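Local atomic coordinates of putative protease (Parabacteroides distasonis ATCC 8503, PDB entry 3KD4), a protein that is of unknown function but is probably an exported protease, with DUF3857 and DUF3858 family regions. Residues D402-S407 / E418-I423; R424-Y429 / V469-L474; I370-S375 / P395-G400. One frame throughout, in Å; residues are numbered along the deposited sequence. Where two conformers were deposited one is given.

How the contacts relate
The three contacts lie close together at one end of the mixed five-stranded sheet. Contact 2, partly buried, belongs to that sheet itself, pairing strands 423-433 and 465-474 through backbone hydrogen bonds. Contact 3 sits at the sheet's outermost strand, 370-380, where a loop packs against two side chains; it is a surface contact, partly apolar and partly bridged by water. Contact 1 is largely buried and joins two loops by aromatic and aliphatic packing, with Ile423 beginning the strand that contact 2 uses. Strand 370-380 in turn pairs with strand 423-433, so Arg424 O meets Ile372 N at 2.7 Å and ties contacts 2 and 3 together.

Contact 1 (D402-S407 / E418-I423); sequences DSWGMS and ELPSLI
A CH-pi contact between Trp404 and Pro420 dominates this largely buried packing of the loop between strands 389-393 and 417-418 on the link from strand 417-418 into strand 423-433. Pro420 CD sits 3.5 Å from the centroid of the six-membered ring of Trp404, only 5° off the ring normal, while its CG reaches CE2 at the same distance. CG of Trp404 is set anti to the carbonyl carbon (chi1 -69°), and indole and proline meet tip to tip. Leu419 CD2 approaches Trp404 CZ3 and also meets the selenomethionine CE of Met406 at 4.0 Å, and Ile423 CD1 comes to CZ2. Leu474, on strand 465-474, touches Trp404, Leu419 and Ile423 and so joins the cluster to the sheet. A water accepts a weak bond from Trp404 NE1 and donates to Ser421 OG at 2.8 Å. An alanine in place of Trp404 would probably leave the Pro420 ring without the face it packs on and Leu419 and Ile423 with a gap between them. Cohesion across these loops therefore rests on apolar and CH-pi packing, while the backbone O of Ser421, 3.4 Å from Trp404 CH2, is buried without a polar partner.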
ATOM      1  N   ASP A 402       9.112  17.467  -3.118  1.00 23.74           N
ATOM      2  CA  ASP A 402      10.513  17.143  -3.434  1.00 24.27           C
ATOM      3  C   ASP A 402      10.914  15.731  -3.038  1.00 24.70           C
ATOM      4  O   ASP A 402      11.901  15.240  -3.553  1.00 25.25           O
ATOM      5  CB  ASP A 402      11.484  18.160  -2.847  1.00 24.36           C
ATOM      6  CG  ASP A 402      11.346  19.543  -3.494  1.00 25.24           C
ATOM      7  OD1 ASP A 402      11.574  19.676  -4.723  1.00 26.90           O
ATOM      8  OD2 ASP A 402      11.021  20.500  -2.758  1.00 24.23           O
ATOM      9  N   SER A 403      10.150  15.080  -2.154  1.00 24.64           N
ATOM     10  CA  SER A 403      10.402  13.699  -1.800  1.00 25.76           C
ATOM     11  C   SER A 403       9.553  12.692  -2.636  1.00 25.89           C
ATOM     12  O   SER A 403       9.702  11.481  -2.477  1.00 25.57           O
ATOM     13  CB  SER A 403      10.126  13.500  -0.303  1.00 26.11           C
ATOM     14  OG  SER A 403       8.723  13.587  -0.020  1.00 28.97           O
ATOM     15  N   TRP A 404       8.692  13.183  -3.529  1.00 25.10           N
ATOM     16  CA  TRP A 404       7.765  12.310  -4.251  1.00 24.78           C
ATOM     17  C   TRP A 404       8.383  11.544  -5.421  1.00 24.88           C
ATOM     18  O   TRP A 404       7.724  10.697  -6.030  1.00 25.39           O
ATOM     19  CB  TRP A 404       6.560  13.091  -4.751  1.00 24.39           C
ATOM     20  CG  TRP A 404       5.645  13.568  -3.710  1.00 24.51           C
ATOM     21  CD1 TRP A 404       5.699  13.317  -2.352  1.00 24.34           C
ATOM     22  CD2 TRP A 404       4.450  14.293  -3.931  1.00 21.56           C
ATOM     23  NE1 TRP A 404       4.627  13.896  -1.730  1.00 23.69           N
ATOM     24  CE2 TRP A 404       3.835  14.484  -2.677  1.00 24.16           C
ATOM     25  CE3 TRP A 404       3.837  14.809  -5.067  1.00 22.00           C
ATOM     26  CZ2 TRP A 404       2.632  15.181  -2.535  1.00 25.54           C
ATOM     27  CZ3 TRP A 404       2.654  15.504  -4.930  1.00 25.00           C
ATOM     28  CH2 TRP A 404       2.055  15.675  -3.679  1.00 24.94           C
ATOM     29  N   GLY A 405       9.623  11.846  -5.769  1.00 24.77           N
ATOM     30  CA  GLY A 405      10.294  11.115  -6.825  1.00 24.35           C
ATOM     31  C   GLY A 405       9.824  11.495  -8.209  1.00 24.22           C
ATOM     32  O   GLY A 405       9.907  10.687  -9.125  1.00 23.25           O
HETATM   33  N   MSE A 406       9.367  12.741  -8.376  1.00 24.53           N
HETATM   34  CA  MSE A 406       8.727  13.190  -9.611  1.00 24.41           C
HETATM   35  C   MSE A 406       9.536  14.242 -10.356  1.00 25.50           C
HETATM   36  O   MSE A 406       8.969  15.019 -11.120  1.00 26.00           O
HETATM   37  CB  MSE A 406       7.329  13.784  -9.325  1.00 23.70           C
HETATM   38  CG  MSE A 406       6.351  12.786  -8.752  1.00 22.32           C
HETATM   39 SE   MSE A 406       4.629  13.548  -8.579  0.75 17.77          SE
HETATM   40  CE  MSE A 406       3.721  11.981  -7.811  1.00 17.09           C
ATOM     41  N   SER A 407      10.842  14.265 -10.164  1.00 26.63           N
ATOM     42  CA  SER A 407      11.652  15.295 -10.807  1.00 27.92           C
ATOM     43  C   SER A 407      11.876  14.986 -12.281  1.00 28.03           C
ATOM     44  O   SER A 407      12.250  15.876 -13.020  1.00 28.48           O
ATOM     45  CB  SER A 407      12.984  15.487 -10.105  1.00 28.15           C
ATOM     46  OG  SER A 407      13.793  14.342 -10.288  1.00 32.30           O
ATOM     47  N   GLU A 418      -1.672   9.695 -10.104  1.00 16.68           N
ATOM     48  CA  GLU A 418      -2.166   9.956  -8.737  1.00 17.33           C
ATOM     49  C   GLU A 418      -1.100  10.496  -7.843  1.00 17.13           C
ATOM     50  O   GLU A 418      -0.003   9.958  -7.797  1.00 17.27           O
ATOM     51  CB  GLU A 418      -2.711   8.640  -8.116  1.00 18.15           C
ATOM     52  CG  GLU A 418      -3.452   8.804  -6.778  1.00 17.97           C
ATOM     53  CD  GLU A 418      -4.038   7.499  -6.302  1.00 17.57           C
ATOM     54  OE1 GLU A 418      -5.204   7.254  -6.621  1.00 19.70           O
ATOM     55  OE2 GLU A 418      -3.327   6.701  -5.658  1.00 15.96           O
ATOM     56  N   LEU A 419      -1.428  11.551  -7.103  1.00 18.19           N
ATOM     57  CA  LEU A 419      -0.514  12.146  -6.147  1.00 18.25           C
ATOM     58  C   LEU A 419      -0.716  11.512  -4.773  1.00 19.17           C
ATOM     59  O   LEU A 419      -1.823  11.087  -4.448  1.00 17.74           O
ATOM     60  CB  LEU A 419      -0.800  13.634  -6.033  1.00 19.24           C
ATOM     61  CG  LEU A 419      -0.812  14.469  -7.312  1.00 19.53           C
ATOM     62  CD1 LEU A 419      -1.037  15.915  -6.887  1.00 15.49           C
ATOM     63  CD2 LEU A 419       0.511  14.319  -8.071  1.00 18.08           C
ATOM     64  N   PRO A 420       0.339  11.468  -3.942  1.00 19.39           N
ATOM     65  CA  PRO A 420       0.186  10.898  -2.605  1.00 19.67           C
ATOM     66  C   PRO A 420      -0.825  11.672  -1.747  1.00 19.52           C
ATOM     67  O   PRO A 420      -1.538  11.072  -0.947  1.00 18.76           O
ATOM     68  CB  PRO A 420       1.596  11.015  -2.009  1.00 20.52           C
ATOM     69  CG  PRO A 420       2.503  11.249  -3.130  1.00 20.18           C
ATOM     70  CD  PRO A 420       1.726  11.885  -4.219  1.00 20.03           C
ATOM     71  N   SER A 421      -0.906  12.989  -1.955  1.00 18.70           N
ATOM     72  CA  SER A 421      -1.836  13.856  -1.214  1.00 19.16           C
ATOM     73  C   SER A 421      -2.018  15.157  -1.958  1.00 18.92           C
ATOM     74  O   SER A 421      -1.250  15.472  -2.861  1.00 19.92           O
ATOM     75  CB  SER A 421      -1.296  14.194   0.175  1.00 17.98           C
ATOM     76  OG  SER A 421      -0.220  15.136   0.113  1.00 19.93           O
ATOM     77  N   LEU A 422      -3.012  15.929  -1.567  1.00 19.10           N
ATOM     78  CA  LEU A 422      -3.031  17.336  -1.943  1.00 19.34           C
ATOM     79  C   LEU A 422      -1.924  18.000  -1.124  1.00 19.95           C
ATOM     80  O   LEU A 422      -1.503  17.468  -0.076  1.00 19.13           O
ATOM     81  CB  LEU A 422      -4.365  17.991  -1.662  1.00 19.18           C
ATOM     82  CG  LEU A 422      -5.556  17.316  -2.342  1.00 21.07           C
ATOM     83  CD1 LEU A 422      -6.838  18.116  -2.006  1.00 21.65           C
ATOM     84  CD2 LEU A 422      -5.353  17.197  -3.831  1.00 22.39           C
ATOM     85  N   ILE A 423      -1.434  19.150  -1.593  1.00 19.69           N
ATOM     86  CA  ILE A 423      -0.335  19.768  -0.906  1.00 20.75           C
ATOM     87  C   ILE A 423      -0.315  21.268  -1.166  1.00 21.89           C
ATOM     88  O   ILE A 423      -0.795  21.765  -2.228  1.00 21.02           O
ATOM     89  CB  ILE A 423       1.013  19.115  -1.339  1.00 21.63           C
ATOM     90  CG1 ILE A 423       2.114  19.429  -0.319  1.00 23.28           C
ATOM     91  CG2 ILE A 423       1.379  19.559  -2.789  1.00 20.90           C
ATOM     92  CD1 ILE A 423       3.068  18.285  -0.050  1.00 25.15           C
TER
HETATM   93  O   HOH W   1       2.265  14.096   0.790  1.00 32.29           O

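Contact 2 (R424-Y429 / V469-L474); sequences REEVTY and VRTIEL
Strands 424-429 and 469-474 run antiparallel, their axes 4.7 Å apart at an angle of 177°, with Glu425-Ile472 and Val427-Arg470 as hydrogen-bonded pairs. Each of these pairs is closed by two bonds: Glu425 N gives its hydrogen to Ile472 O at 2.8 Å, and Val427 N does the same to Arg470 O, while Ile472 N and Arg470 N return bonds to Glu425 O and Val427 O. Between them, Glu426 faces Thr471 as a non-hydrogen-bonded pair. On the face carrying Glu425, Val427, Arg470 and Ile472, the CB and CG of Glu425 lie alongside Ile472 CG2, each at 3.7 Å, and its carboxylate goes on to accept a hydrogen bond from Ile401 N. Nearby, Arg470 CD comes to 3.9 Å from Tyr429 CE1, the guanidinium and ring planes being 35° apart. One water lies in the plane of both groups, donating to Tyr429 OH and accepting from Arg470 NH1 at 3.0 Å; Pro395 O also binds the hydroxyl, and Trp494 receives the guanidinium through its backbone O and a cation-pi contact. The other face is more open: Val469 CG1 meets Glu426 CG and OE2, whose carboxylate forms a salt bridge with Lys373, and Val469 CG2 approaches Thr428 OG1 at 3.9 Å. The arrangement is that of an antiparallel strand pair inside the mixed five-stranded sheet, one face, with Glu425, Val427 and Ile472, packed on Trp494 of helix 481-495 and the other partly exposed.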
ATOM      1  N   ARG A 424       0.220  21.970  -0.172  1.00 22.53           N
ATOM      2  CA  ARG A 424       0.493  23.393  -0.266  0.50 23.00           C
ATOM      3  C   ARG A 424       1.830  23.639   0.386  1.00 22.77           C
ATOM      4  O   ARG A 424       2.026  23.299   1.577  1.00 22.65           O
ATOM      5  CB  ARG A 424      -0.564  24.211   0.462  0.50 23.94           C
ATOM      6  CG  ARG A 424      -1.987  23.972   0.019  0.50 27.39           C
ATOM      7  CD  ARG A 424      -2.972  24.706   0.936  0.50 31.01           C
ATOM      8  NE  ARG A 424      -3.252  26.092   0.565  0.50 33.15           N
ATOM      9  CZ  ARG A 424      -2.554  27.128   1.001  0.50 35.36           C
ATOM     10  NH1 ARG A 424      -1.522  26.921   1.802  0.50 36.72           N
ATOM     11  NH2 ARG A 424      -2.887  28.363   0.638  0.50 36.35           N
ATOM     12  N   GLU A 425       2.761  24.222  -0.369  1.00 21.82           N
ATOM     13  CA  GLU A 425       4.094  24.489   0.172  1.00 22.47           C
ATOM     14  C   GLU A 425       4.520  25.932  -0.034  1.00 22.33           C
ATOM     15  O   GLU A 425       4.241  26.527  -1.076  1.00 21.03           O
ATOM     16  CB  GLU A 425       5.145  23.577  -0.450  1.00 22.67           C
ATOM     17  CG  GLU A 425       4.698  22.179  -0.674  1.00 22.33           C
ATOM     18  CD  GLU A 425       5.822  21.224  -0.971  1.00 25.52           C
ATOM     19  OE1 GLU A 425       7.010  21.635  -1.013  1.00 26.46           O
ATOM     20  OE2 GLU A 425       5.495  20.029  -1.162  1.00 27.61           O
ATOM     21  N   GLU A 426       5.195  26.478   0.969  1.00 22.62           N
ATOM     22  CA  GLU A 426       5.829  27.775   0.852  1.00 23.88           C
ATOM     23  C   GLU A 426       7.245  27.683   1.379  1.00 24.06           C
ATOM     24  O   GLU A 426       7.455  27.230   2.515  1.00 23.88           O
ATOM     25  CB  GLU A 426       5.064  28.821   1.626  1.00 24.26           C
ATOM     26  CG  GLU A 426       5.776  30.160   1.647  1.00 28.89           C
ATOM     27  CD  GLU A 426       5.095  31.148   2.561  1.00 35.28           C
ATOM     28  OE1 GLU A 426       5.024  30.876   3.784  1.00 39.90           O
ATOM     29  OE2 GLU A 426       4.612  32.175   2.051  1.00 38.92           O
ATOM     30  N   VAL A 427       8.215  28.097   0.557  1.00 23.09           N
ATOM     31  CA  VAL A 427       9.607  28.104   0.976  1.00 23.17           C
ATOM     32  C   VAL A 427      10.142  29.530   0.805  1.00 23.26           C
ATOM     33  O   VAL A 427      10.070  30.092  -0.297  1.00 22.48           O
ATOM     34  CB  VAL A 427      10.480  27.112   0.168  1.00 22.87           C
ATOM     35  CG1 VAL A 427      11.934  27.107   0.719  1.00 22.87           C
ATOM     36  CG2 VAL A 427       9.866  25.704   0.213  1.00 22.67           C
ATOM     37  N   THR A 428      10.665  30.095   1.893  1.00 23.36           N
ATOM     38  CA  THR A 428      11.197  31.450   1.900  1.00 23.96           C
ATOM     39  C   THR A 428      12.703  31.430   2.058  1.00 24.07           C
ATOM     40  O   THR A 428      13.214  30.936   3.057  1.00 24.39           O
ATOM     41  CB  THR A 428      10.591  32.254   3.024  1.00 23.36           C
ATOM     42  OG1 THR A 428       9.186  32.350   2.799  1.00 24.45           O
ATOM     43  CG2 THR A 428      11.197  33.681   3.088  1.00 24.72           C
ATOM     44  N   TYR A 429      13.418  31.974   1.071  1.00 23.91           N
ATOM     45  CA  TYR A 429      14.876  32.017   1.125  1.00 23.29           C
ATOM     46  C   TYR A 429      15.289  33.443   1.469  1.00 23.94           C
ATOM     47  O   TYR A 429      14.763  34.385   0.902  1.00 24.26           O
ATOM     48  CB  TYR A 429      15.503  31.631  -0.213  1.00 23.41           C
ATOM     49  CG  TYR A 429      15.211  30.236  -0.681  1.00 21.61           C
ATOM     50  CD1 TYR A 429      14.085  29.957  -1.452  1.00 22.82           C
ATOM     51  CD2 TYR A 429      16.046  29.194  -0.350  1.00 21.62           C
ATOM     52  CE1 TYR A 429      13.807  28.664  -1.869  1.00 21.77           C
ATOM     53  CE2 TYR A 429      15.782  27.898  -0.761  1.00 21.99           C
ATOM     54  CZ  TYR A 429      14.663  27.638  -1.527  1.00 22.17           C
ATOM     55  OH  TYR A 429      14.411  26.348  -1.930  1.00 24.76           O
ATOM     56  N   VAL A 469      10.510  33.943  -2.417  1.00 23.14           N
ATOM     57  CA  VAL A 469       9.427  33.060  -1.925  1.00 22.38           C
ATOM     58  C   VAL A 469       8.923  32.150  -3.057  1.00 22.01           C
ATOM     59  O   VAL A 469       8.500  32.626  -4.105  1.00 22.30           O
ATOM     60  CB  VAL A 469       8.248  33.851  -1.302  1.00 22.43           C
ATOM     61  CG1 VAL A 469       7.167  32.901  -0.750  1.00 21.24           C
ATOM     62  CG2 VAL A 469       8.740  34.813  -0.210  1.00 20.93           C
ATOM     63  N   ARG A 470       8.997  30.843  -2.847  1.00 21.22           N
ATOM     64  CA  ARG A 470       8.423  29.877  -3.785  1.00 21.88           C
ATOM     65  C   ARG A 470       7.207  29.227  -3.149  1.00 22.06           C
ATOM     66  O   ARG A 470       7.291  28.793  -2.006  1.00 22.39           O
ATOM     67  CB  ARG A 470       9.448  28.797  -4.141  1.00 21.55           C
ATOM     68  CG  ARG A 470      10.795  29.337  -4.649  1.00 23.50           C
ATOM     69  CD  ARG A 470      11.650  28.196  -5.115  1.00 24.58           C
ATOM     70  NE  ARG A 470      11.128  27.709  -6.387  1.00 26.20           N
ATOM     71  CZ  ARG A 470      11.078  26.439  -6.763  1.00 24.26           C
ATOM     72  NH1 ARG A 470      11.480  25.470  -5.961  1.00 24.63           N
ATOM     73  NH2 ARG A 470      10.603  26.149  -7.958  1.00 25.78           N
ATOM     74  N   THR A 471       6.096  29.170  -3.888  1.00 21.84           N
ATOM     75  CA  THR A 471       4.885  28.476  -3.474  1.00 21.68           C
ATOM     76  C   THR A 471       4.393  27.473  -4.529  1.00 22.15           C
ATOM     77  O   THR A 471       4.584  27.672  -5.757  1.00 21.13           O
ATOM     78  CB  THR A 471       3.729  29.468  -3.179  1.00 22.35           C
ATOM     79  OG1 THR A 471       3.206  29.971  -4.415  1.00 22.83           O
ATOM     80  CG2 THR A 471       4.228  30.647  -2.334  1.00 21.50           C
ATOM     81  N   ILE A 472       3.799  26.370  -4.051  1.00 22.05           N
ATOM     82  CA  ILE A 472       3.065  25.440  -4.910  1.00 21.58           C
ATOM     83  C   ILE A 472       1.806  24.980  -4.209  1.00 22.22           C
ATOM     84  O   ILE A 472       1.845  24.743  -3.010  1.00 22.68           O
ATOM     85  CB  ILE A 472       3.922  24.242  -5.358  1.00 22.07           C
ATOM     86  CG1 ILE A 472       3.089  23.289  -6.257  1.00 21.73           C
ATOM     87  CG2 ILE A 472       4.605  23.500  -4.157  1.00 21.53           C
ATOM     88  CD1 ILE A 472       3.924  22.235  -6.973  1.00 19.93           C
ATOM     89  N   GLU A 473       0.689  24.895  -4.937  1.00 21.93           N
ATOM     90  CA  GLU A 473      -0.489  24.220  -4.422  1.00 23.35           C
ATOM     91  C   GLU A 473      -0.977  23.251  -5.480  1.00 22.02           C
ATOM     92  O   GLU A 473      -1.002  23.585  -6.673  1.00 22.28           O
ATOM     93  CB  GLU A 473      -1.592  25.196  -4.038  1.00 24.53           C
ATOM     94  CG  GLU A 473      -2.081  26.028  -5.198  1.00 30.27           C
ATOM     95  CD  GLU A 473      -3.190  27.009  -4.814  1.00 38.39           C
ATOM     96  OE1 GLU A 473      -3.114  27.620  -3.714  1.00 42.66           O
ATOM     97  OE2 GLU A 473      -4.122  27.173  -5.637  1.00 42.94           O
ATOM     98  N   LEU A 474      -1.293  22.034  -5.053  1.00 20.51           N
ATOM     99  CA  LEU A 474      -1.881  21.063  -5.917  1.00 20.24           C
ATOM    100  C   LEU A 474      -3.209  20.662  -5.267  1.00 20.25           C
ATOM    101  O   LEU A 474      -3.245  20.209  -4.110  1.00 19.57           O
ATOM    102  CB  LEU A 474      -0.928  19.879  -6.140  1.00 19.15           C
ATOM    103  CG  LEU A 474       0.410  20.128  -6.832  1.00 20.74           C
ATOM    104  CD1 LEU A 474       1.246  18.813  -6.904  1.00 16.34           C
ATOM    105  CD2 LEU A 474       0.249  20.721  -8.247  1.00 20.77           C
TER
HETATM  106  O   HOH W   2      12.016  25.314  -3.063  1.00 24.96           O

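Contact 3 (I370-S375 / P395-G400); sequences IQIKES and PAISAG
Ile372 packs tightly against the loop 395-400, whereas Glu374, two residues on along the same edge strand, meets it with carboxylate oxygens against methyl groups, and through a water. On the tight side, Ile372 CD1 comes within 3.2 Å of Gly400 CA, and its CG2 rests 3.8 Å from Ile397 CD1, the two side chains passing in opposite senses. The CG1 branch of Ile372 is anti to the carbonyl carbon (chi1 -71°), which leaves CG2 beside that carbonyl. Gly400 suits this spot on two counts: a CB there would clash with Ile372 CD1, and its backbone angles would jam such a carbon against the carbonyl O of Ala399. The looser side belongs to the carboxylate of Glu374, which reaches tip to tip toward Ile397. Its OE1 lies 3.6 Å from Ile397 CG2 and its OE2 3.9 Å from Ala399 CB. A water donates to Glu374 OE2 at 2.6 Å and accepts from Ala399 N at 3.1 Å, linking side chain to loop backbone. Glu374 OE1 also forms a salt bridge with Arg376, and Ile397 continues inward onto Glu425 and Val427 of strand 423-433. Apolar packing thus fixes the loop near Gly400, while at Glu374 a charged group, probably stabilised by Arg376, holds the loop backbone through a single bridging water.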
ATOM      1  N   ILE A 370      -1.609  18.496   2.743  1.00 21.10           N
ATOM      2  CA  ILE A 370      -0.451  18.618   3.610  1.00 21.59           C
ATOM      3  C   ILE A 370       0.053  20.039   3.421  1.00 22.68           C
ATOM      4  O   ILE A 370       0.067  20.576   2.290  1.00 21.65           O
ATOM      5  CB  ILE A 370       0.657  17.624   3.232  1.00 22.16           C
ATOM      6  CG1 ILE A 370       0.214  16.198   3.558  1.00 21.45           C
ATOM      7  CG2 ILE A 370       1.992  17.949   3.939  1.00 20.51           C
ATOM      8  CD1 ILE A 370      -0.015  15.937   5.060  1.00 21.58           C
ATOM      9  N   GLN A 371       0.451  20.655   4.523  1.00 23.40           N
ATOM     10  CA  GLN A 371       0.902  22.040   4.511  1.00 24.85           C
ATOM     11  C   GLN A 371       2.359  22.048   4.840  1.00 25.03           C
ATOM     12  O   GLN A 371       2.720  21.564   5.905  1.00 24.72           O
ATOM     13  CB  GLN A 371       0.193  22.837   5.589  1.00 25.65           C
ATOM     14  CG  GLN A 371      -1.284  23.013   5.390  1.00 29.03           C
ATOM     15  CD  GLN A 371      -1.623  24.002   4.308  1.00 34.19           C
ATOM     16  OE1 GLN A 371      -0.773  24.776   3.826  1.00 37.81           O
ATOM     17  NE2 GLN A 371      -2.886  23.996   3.913  1.00 38.35           N
ATOM     18  N   ILE A 372       3.195  22.590   3.947  1.00 24.87           N
ATOM     19  CA  ILE A 372       4.629  22.733   4.205  1.00 25.18           C
ATOM     20  C   ILE A 372       5.046  24.219   4.179  1.00 25.85           C
ATOM     21  O   ILE A 372       4.673  24.993   3.295  1.00 23.98           O
ATOM     22  CB  ILE A 372       5.473  21.873   3.244  1.00 25.53           C
ATOM     23  CG1 ILE A 372       5.297  20.396   3.626  1.00 26.79           C
ATOM     24  CG2 ILE A 372       6.975  22.220   3.342  1.00 25.41           C
ATOM     25  CD1 ILE A 372       5.469  19.529   2.528  1.00 26.62           C
ATOM     26  N   LYS A 373       5.768  24.620   5.214  1.00 27.09           N
ATOM     27  CA  LYS A 373       6.242  25.998   5.307  1.00 28.73           C
ATOM     28  C   LYS A 373       7.637  25.942   5.865  1.00 28.62           C
ATOM     29  O   LYS A 373       7.829  25.493   6.982  1.00 27.75           O
ATOM     30  CB  LYS A 373       5.322  26.835   6.186  1.00 29.49           C
ATOM     31  CG  LYS A 373       5.723  28.315   6.272  1.00 33.31           C
ATOM     32  CD  LYS A 373       4.576  29.134   6.879  1.00 37.87           C
ATOM     33  CE  LYS A 373       4.889  30.632   6.878  1.00 41.38           C
ATOM     34  NZ  LYS A 373       3.659  31.421   6.511  1.00 44.26           N
ATOM     35  N   GLU A 374       8.616  26.335   5.050  1.00 28.79           N
ATOM     36  CA  GLU A 374      10.003  26.304   5.454  1.00 29.05           C
ATOM     37  C   GLU A 374      10.754  27.564   5.061  1.00 29.49           C
ATOM     38  O   GLU A 374      10.313  28.340   4.203  1.00 28.46           O
ATOM     39  CB  GLU A 374      10.691  25.100   4.854  1.00 29.51           C
ATOM     40  CG  GLU A 374      10.118  23.772   5.350  1.00 31.45           C
ATOM     41  CD  GLU A 374      11.086  22.622   5.156  1.00 34.59           C
ATOM     42  OE1 GLU A 374      12.313  22.874   4.947  1.00 37.88           O
ATOM     43  OE2 GLU A 374      10.626  21.465   5.205  1.00 35.78           O
ATOM     44  N   SER A 375      11.901  27.725   5.713  1.00 29.95           N
ATOM     45  CA  SER A 375      12.793  28.865   5.545  1.00 30.48           C
ATOM     46  C   SER A 375      14.218  28.379   5.397  1.00 29.95           C
ATOM     47  O   SER A 375      14.602  27.406   6.018  1.00 28.69           O
ATOM     48  CB  SER A 375      12.721  29.750   6.788  1.00 30.79           C
ATOM     49  OG  SER A 375      11.559  30.556   6.704  1.00 33.83           O
ATOM     50  N   PRO A 395      18.936  26.141  -2.155  1.00 26.08           N
ATOM     51  CA  PRO A 395      18.809  24.689  -1.927  1.00 25.66           C
ATOM     52  C   PRO A 395      17.367  24.183  -1.920  1.00 25.31           C
ATOM     53  O   PRO A 395      16.481  24.852  -1.416  1.00 25.26           O
ATOM     54  CB  PRO A 395      19.451  24.492  -0.556  1.00 25.86           C
ATOM     55  CG  PRO A 395      19.375  25.820   0.104  1.00 26.34           C
ATOM     56  CD  PRO A 395      19.464  26.854  -0.974  1.00 25.99           C
ATOM     57  N   ALA A 396      17.136  23.007  -2.485  1.00 25.34           N
ATOM     58  CA  ALA A 396      15.822  22.369  -2.417  1.00 25.34           C
ATOM     59  C   ALA A 396      15.566  21.906  -1.001  1.00 25.45           C
ATOM     60  O   ALA A 396      16.504  21.559  -0.288  1.00 25.52           O
ATOM     61  CB  ALA A 396      15.769  21.190  -3.358  1.00 24.67           C
ATOM     62  N   ILE A 397      14.310  21.909  -0.583  1.00 25.71           N
ATOM     63  CA  ILE A 397      13.946  21.293   0.690  1.00 26.23           C
ATOM     64  C   ILE A 397      13.648  19.817   0.432  1.00 26.98           C
ATOM     65  O   ILE A 397      13.547  19.416  -0.722  1.00 26.15           O
ATOM     66  CB  ILE A 397      12.737  21.979   1.337  1.00 26.10           C
ATOM     67  CG1 ILE A 397      11.448  21.705   0.546  1.00 25.03           C
ATOM     68  CG2 ILE A 397      12.994  23.469   1.469  1.00 26.84           C
ATOM     69  CD1 ILE A 397      10.199  22.081   1.294  1.00 24.32           C
ATOM     70  N   SER A 398      13.484  19.036   1.511  1.00 28.27           N
ATOM     71  CA  SER A 398      13.270  17.573   1.445  1.00 29.36           C
ATOM     72  C   SER A 398      11.828  17.127   1.525  1.00 29.30           C
ATOM     73  O   SER A 398      11.393  16.232   0.789  1.00 30.88           O
ATOM     74  CB  SER A 398      13.956  16.913   2.630  1.00 29.61           C
ATOM     75  OG  SER A 398      15.261  17.395   2.755  1.00 32.90           O
ATOM     76  N   ALA A 399      11.110  17.711   2.476  1.00 28.92           N
ATOM     77  CA  ALA A 399       9.738  17.337   2.763  1.00 27.93           C
ATOM     78  C   ALA A 399       8.816  17.769   1.628  1.00 27.63           C
ATOM     79  O   ALA A 399       9.067  18.762   0.948  1.00 27.71           O
ATOM     80  CB  ALA A 399       9.296  17.971   4.079  1.00 27.40           C
ATOM     81  N   GLY A 400       7.740  17.017   1.424  1.00 26.93           N
ATOM     82  CA  GLY A 400       6.734  17.390   0.453  1.00 26.13           C
ATOM     83  C   GLY A 400       7.030  16.870  -0.941  1.00 25.88           C
ATOM     84  O   GLY A 400       7.563  15.764  -1.096  1.00 24.65           O
TER
HETATM   85  O   HOH W   3      12.390  19.841   4.332  1.00 33.13           O